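Penicillin-binding protein 1A (Mycobacterium tuberculosis, PDB 5CXW) builds cross-linked peptidoglycan for the cell wall, this chain being its penicillin-sensitive transpeptidase domain, which joins the peptide subunits and is captured with penicillin V. Local coordinates at residues Asn265-Met270 with Val309-Ser314; Val65-His70 with Asp213-Tyr218. All blocks are in the same frame, centred on the assembly; numbering follows the deposited sequence.

In the fold
From the N terminus, strand 60-67 comes first. Contact 2 closes the longer loop when helix 211-222 returns to this strand after 142 residues, a span that includes S97, the presumed acyl-ester serine. Contact 1 opens later, on helix 260-270, and closes 38 residues on, when strand 303-312 meets that helix. The two loops therefore follow in series, neither nesting nor crossing. In space they converge on one five-stranded antiparallel sheet, in which 315-323 separates strands 60-67 and 303-312. Their segments touch directly: Y218 of contact 2 packs on V309 of contact 1, and P69 and H70 meet S314.

Contact 1: Asn265-Met270 with Val309-Ser314; sequences NVTAAM and VGYTPS
Y311 reaches from strand 303-312 to helix 260-270 and ends on T267, and this meeting of two hydroxyls is the tight part of the contact. The tyrosine OH donates a hydrogen bond of 2.7 Å to T267 OG1, which lies at the edge of the ring and in its plane. Threonine suits the spot because its hydroxyl can serve two partners at once: with chi1 at -60°, OG1 sits beside its own backbone N, and it also bonds to A263 O one turn back in the helix. The buried polar ends of both residues are thus satisfied, while T267 CG2 rests 4.1 Å from Y311 CE1.

M270, one turn further along the helix, points its CB toward the strand and holds the tyrosine more loosely. The chain of M270 bends at chi3 (68°) and crosses the tyrosine at about a right angle, bringing M270 CE within 4.0 Å of Y311 CE2. M270 SD comes within 4.0 Å of Y311 OH but lies 5.5 Å from the centroid of the Y311 ring, oblique to it, a long Met-aromatic contact. A flexible thioether fits well here, between Y311, Y218 and K291.

Beyond T312 the chain comes nearer to solvent: P313 and S314 are partly exposed, and S314 N bonds to T312 OG1 in an ST turn. Strand 289-296 lies beside 303-312 and carries K291 of a probable KTG-type motif, so the helix packs against the edge of the central sheet, an arrangement that belongs to the penicillin-binding transpeptidase fold.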
loop_
_atom_site.group_PDB
_atom_site.type_symbol
_atom_site.label_atom_id
_atom_site.label_comp_id
_atom_site.label_asym_id
_atom_site.label_seq_id
_atom_site.Cartn_x
_atom_site.Cartn_y
_atom_site.Cartn_z
ATOM N N ASN A 265 4.073 -16.777 1.392
ATOM C CA ASN A 265 4.069 -16.801 2.854
ATOM C C ASN A 265 3.621 -15.455 3.456
ATOM O O ASN A 265 2.879 -15.425 4.481
ATOM C CB ASN A 265 5.408 -17.236 3.456
ATOM C CG ASN A 265 5.514 -18.732 3.569
ATOM O OD1 ASN A 265 5.027 -19.318 4.526
ATOM N ND2 ASN A 265 6.160 -19.365 2.629
ATOM N N VAL A 266 4.068 -14.343 2.852
ATOM C CA VAL A 266 3.598 -13.034 3.300
ATOM C C VAL A 266 2.032 -12.959 3.135
ATOM O O VAL A 266 1.303 -12.585 4.057
ATOM C CB VAL A 266 4.266 -11.877 2.563
ATOM C CG1 VAL A 266 3.576 -10.553 2.897
ATOM C CG2 VAL A 266 5.787 -11.848 2.856
ATOM N N THR A 267 1.552 -13.391 1.976
ATOM C CA THR A 267 0.112 -13.495 1.734
ATOM C C THR A 267 -0.564 -14.260 2.834
ATOM O O THR A 267 -1.576 -13.804 3.368
ATOM C CB THR A 267 -0.148 -14.078 0.338
ATOM O OG1 THR A 267 0.440 -13.193 -0.608
ATOM C CG2 THR A 267 -1.638 -14.242 0.056
ATOM N N ALA A 268 -0.012 -15.445 3.156
ATOM C CA ALA A 268 -0.617 -16.311 4.132
ATOM C C ALA A 268 -0.744 -15.540 5.482
ATOM O O ALA A 268 -1.759 -15.681 6.166
ATOM C CB ALA A 268 0.152 -17.606 4.287
ATOM N N ALA A 269 0.295 -14.853 5.883
ATOM C CA ALA A 269 0.223 -14.046 7.130
ATOM C C ALA A 269 -0.812 -12.962 7.136
ATOM O O ALA A 269 -1.396 -12.651 8.208
ATOM C CB ALA A 269 1.597 -13.466 7.446
ATOM N N MET A 270 -1.071 -12.389 5.949
ATOM C CA MET A 270 -1.987 -11.257 5.764
ATOM C C MET A 270 -3.435 -11.692 5.576
ATOM O O MET A 270 -4.338 -10.867 5.707
ATOM C CB MET A 270 -1.565 -10.397 4.578
ATOM C CG MET A 270 -0.265 -9.725 4.883
ATOM S SD MET A 270 0.437 -8.919 3.430
ATOM C CE MET A 270 -0.776 -7.591 3.223
ATOM N N VAL A 309 -4.245 -1.309 3.218
ATOM C CA VAL A 309 -3.719 -1.786 1.945
ATOM C C VAL A 309 -3.930 -3.281 1.829
ATOM O O VAL A 309 -3.632 -4.024 2.723
ATOM C CB VAL A 309 -2.228 -1.426 1.794
ATOM C CG1 VAL A 309 -1.772 -1.655 0.360
ATOM C CG2 VAL A 309 -1.954 -0.026 2.199
ATOM N N GLY A 310 -4.543 -3.746 0.746
ATOM C CA GLY A 310 -4.732 -5.168 0.614
ATOM C C GLY A 310 -5.199 -5.556 -0.771
ATOM O O GLY A 310 -5.583 -4.704 -1.589
ATOM N N TYR A 311 -5.134 -6.855 -1.008
ATOM C CA TYR A 311 -5.257 -7.424 -2.339
ATOM C C TYR A 311 -5.930 -8.766 -2.423
ATOM O O TYR A 311 -6.052 -9.496 -1.434
ATOM C CB TYR A 311 -3.836 -7.526 -2.964
ATOM C CG TYR A 311 -2.826 -8.377 -2.226
ATOM C CD1 TYR A 311 -2.711 -9.767 -2.400
ATOM C CD2 TYR A 311 -1.943 -7.774 -1.318
ATOM C CE1 TYR A 311 -1.717 -10.506 -1.714
ATOM C CE2 TYR A 311 -1.001 -8.504 -0.658
ATOM C CZ TYR A 311 -0.866 -9.858 -0.866
ATOM O OH TYR A 311 0.129 -10.540 -0.185
ATOM N N THR A 312 -6.368 -9.091 -3.666
ATOM C CA THR A 312 -6.600 -10.408 -4.132
ATOM C C THR A 312 -5.582 -10.644 -5.235
ATOM O O THR A 312 -4.852 -9.749 -5.591
ATOM C CB THR A 312 -8.031 -10.545 -4.675
ATOM O OG1 THR A 312 -8.102 -9.912 -5.941
ATOM C CG2 THR A 312 -8.998 -9.991 -3.733
ATOM N N PRO A 313 -5.532 -11.838 -5.817
ATOM C CA PRO A 313 -4.558 -12.012 -6.908
ATOM C C PRO A 313 -4.803 -11.108 -8.132
ATOM O O PRO A 313 -3.900 -10.921 -8.969
ATOM C CB PRO A 313 -4.722 -13.505 -7.266
ATOM C CG PRO A 313 -5.245 -14.119 -5.988
ATOM C CD PRO A 313 -6.158 -13.110 -5.413
ATOM N N SER A 314 -5.996 -10.535 -8.242
ATOM C CA SER A 314 -6.408 -9.751 -9.405
ATOM C C SER A 314 -6.541 -8.239 -9.142
ATOM O O SER A 314 -6.792 -7.506 -10.068
ATOM C CB SER A 314 -7.692 -10.339 -9.973
ATOM O OG SER A 314 -7.420 -11.626 -10.549
#

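Contact 2: Val65-His70 with Asp213-Tyr218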
loop_
_atom_site.group_PDB
_atom_site.type_symbol
_atom_site.label_atom_id
_atom_site.label_comp_id
_atom_site.label_asym_id
_atom_site.label_seq_id
_atom_site.Cartn_x
_atom_site.Cartn_y
_atom_site.Cartn_z
ATOM N N VAL A 65 -5.705 3.989 -4.628
ATOM C CA VAL A 65 -5.117 3.486 -5.872
ATOM C C VAL A 65 -5.284 1.978 -5.943
ATOM O O VAL A 65 -4.975 1.278 -4.967
ATOM C CB VAL A 65 -3.624 3.837 -5.961
ATOM C CG1 VAL A 65 -3.052 3.333 -7.300
ATOM C CG2 VAL A 65 -3.446 5.328 -5.852
ATOM N N SER A 66 -5.827 1.484 -7.077
ATOM C CA SER A 66 -5.991 0.086 -7.302
ATOM C C SER A 66 -5.184 -0.308 -8.536
ATOM O O SER A 66 -5.341 0.361 -9.619
ATOM C CB SER A 66 -7.455 -0.237 -7.576
ATOM O OG SER A 66 -8.290 0.102 -6.465
ATOM N N ILE A 67 -4.372 -1.352 -8.393
ATOM C CA ILE A 67 -3.507 -1.845 -9.457
ATOM C C ILE A 67 -3.763 -3.326 -9.741
ATOM O O ILE A 67 -3.978 -4.136 -8.815
ATOM C CB ILE A 67 -2.045 -1.632 -9.040
ATOM C CG1 ILE A 67 -1.733 -0.116 -9.177
ATOM C CG2 ILE A 67 -1.075 -2.401 -9.937
ATOM C CD1 ILE A 67 -0.432 0.312 -8.604
ATOM N N ASP A 68 -3.781 -3.669 -11.027
ATOM C CA ASP A 68 -3.853 -5.039 -11.501
ATOM C C ASP A 68 -2.496 -5.747 -11.321
ATOM O O ASP A 68 -1.525 -5.412 -11.999
ATOM C CB ASP A 68 -4.264 -5.024 -12.965
ATOM C CG ASP A 68 -4.506 -6.406 -13.539
ATOM O OD1 ASP A 68 -4.152 -7.421 -12.906
ATOM O OD2 ASP A 68 -5.080 -6.415 -14.673
ATOM N N PRO A 69 -2.395 -6.730 -10.394
ATOM C CA PRO A 69 -1.126 -7.404 -10.225
ATOM C C PRO A 69 -0.605 -8.171 -11.438
ATOM O O PRO A 69 0.599 -8.514 -11.515
ATOM C CB PRO A 69 -1.410 -8.391 -9.046
ATOM C CG PRO A 69 -2.565 -7.757 -8.304
ATOM C CD PRO A 69 -3.406 -7.283 -9.472
ATOM N N HIS A 70 -1.517 -8.510 -12.358
ATOM C CA HIS A 70 -1.090 -9.223 -13.565
ATOM C C HIS A 70 -0.179 -8.404 -14.480
ATOM O O HIS A 70 0.544 -8.966 -15.329
ATOM C CB HIS A 70 -2.280 -9.730 -14.375
ATOM C CG HIS A 70 -3.271 -10.522 -13.583
ATOM N ND1 HIS A 70 -4.626 -10.505 -13.858
ATOM C CD2 HIS A 70 -3.112 -11.413 -12.598
ATOM C CE1 HIS A 70 -5.256 -11.304 -13.017
ATOM N NE2 HIS A 70 -4.357 -11.871 -12.242
ATOM N N ASP A 213 2.689 3.883 -4.558
ATOM C CA ASP A 213 3.804 2.976 -4.260
ATOM C C ASP A 213 3.296 1.789 -3.442
ATOM O O ASP A 213 3.663 0.674 -3.691
ATOM C CB ASP A 213 4.891 3.673 -3.406
ATOM C CG ASP A 213 5.672 4.745 -4.181
ATOM O OD1 ASP A 213 6.166 4.433 -5.287
ATOM O OD2 ASP A 213 5.873 5.856 -3.630
ATOM N N MET A 214 2.459 2.059 -2.455
ATOM C CA MET A 214 1.954 0.973 -1.589
ATOM C C MET A 214 1.061 -0.021 -2.398
ATOM O O MET A 214 1.204 -1.234 -2.272
ATOM C CB MET A 214 1.184 1.517 -0.387
ATOM C CG MET A 214 2.057 2.250 0.622
ATOM S SD MET A 214 3.333 1.210 1.365
ATOM C CE MET A 214 2.328 0.208 2.426
ATOM N N ALA A 215 0.194 0.512 -3.269
ATOM C CA ALA A 215 -0.634 -0.343 -4.079
ATOM C C ALA A 215 0.219 -1.208 -4.992
ATOM O O ALA A 215 -0.027 -2.436 -5.153
ATOM C CB ALA A 215 -1.627 0.465 -4.895
ATOM N N SER A 216 1.247 -0.588 -5.563
ATOM C CA SER A 216 2.149 -1.297 -6.483
ATOM C C SER A 216 2.949 -2.362 -5.765
ATOM O O SER A 216 3.086 -3.512 -6.260
ATOM C CB SER A 216 3.065 -0.279 -7.153
ATOM O OG SER A 216 4.066 -0.901 -7.950
ATOM N N ALA A 217 3.554 -2.036 -4.620
ATOM C CA ALA A 217 4.337 -3.010 -3.882
ATOM C C ALA A 217 3.505 -4.212 -3.409
ATOM O O ALA A 217 3.959 -5.367 -3.463
ATOM C CB ALA A 217 5.088 -2.343 -2.699
ATOM N N TYR A 218 2.309 -3.948 -2.935
ATOM C CA TYR A 218 1.388 -5.031 -2.516
ATOM C C TYR A 218 0.909 -5.841 -3.761
ATOM O O TYR A 218 0.749 -7.073 -3.698
ATOM C CB TYR A 218 0.231 -4.501 -1.723
ATOM C CG TYR A 218 0.457 -4.254 -0.260
ATOM C CD1 TYR A 218 1.590 -3.561 0.209
ATOM C CD2 TYR A 218 -0.479 -4.666 0.697
ATOM C CE1 TYR A 218 1.759 -3.300 1.568
ATOM C CE2 TYR A 218 -0.348 -4.365 2.017
ATOM C CZ TYR A 218 0.769 -3.680 2.460
ATOM O OH TYR A 218 0.947 -3.380 3.824
#
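A215 presents its methyl group to the strand, and the apolar packing of the contact gathers round it. A215 CB lies 3.4 Å from V65 O, a van der Waals approach to the strand backbone, and 4.0 Å from V65 CG1. I67 adds its own methyl, with CD1 3.9 Å from A215 CB. Having no side chain beyond CB, alanine lets the backbones come near: the axes of strand 65-67 and helix 213-218 pass 7.7 Å apart and are only 25° from parallel.

I67 also reaches past the alanine. With CG1 anti to its carbonyl carbon (chi1 -74°) and the chain extended beyond, I67 CD1 rests against the helix backbone, 3.6 Å from S216 N and 3.8 Å from S216 CB. The serine meets the isoleucine with its backbone N and its CB, not with its hydroxyl, and a small residue allows the isoleucine tip to lie close to the helix. Beta-branched V65 and I67 are at home in an extended strand, and both face the helix while S66 between them points the other way. This is helix-on-sheet packing in the transpeptidase fold shared with the beta-lactamase clan: helix 211-222 has the antiparallel sheet on one flank, and M214, A217 and Y218 touch helix 100-109.

The polar bonds run within segments or to neighbours. D68 OD1 accepts from H70 N at 2.9 Å in an Asx turn, the donor coming from above the carboxylate plane, and D68 OD2 forms a salt bridge with R75, tying the turn to strand 74-78. On the helix, A215 O takes a bond from S316 OG, while Y218 OH bonds to S98 O, next to S97.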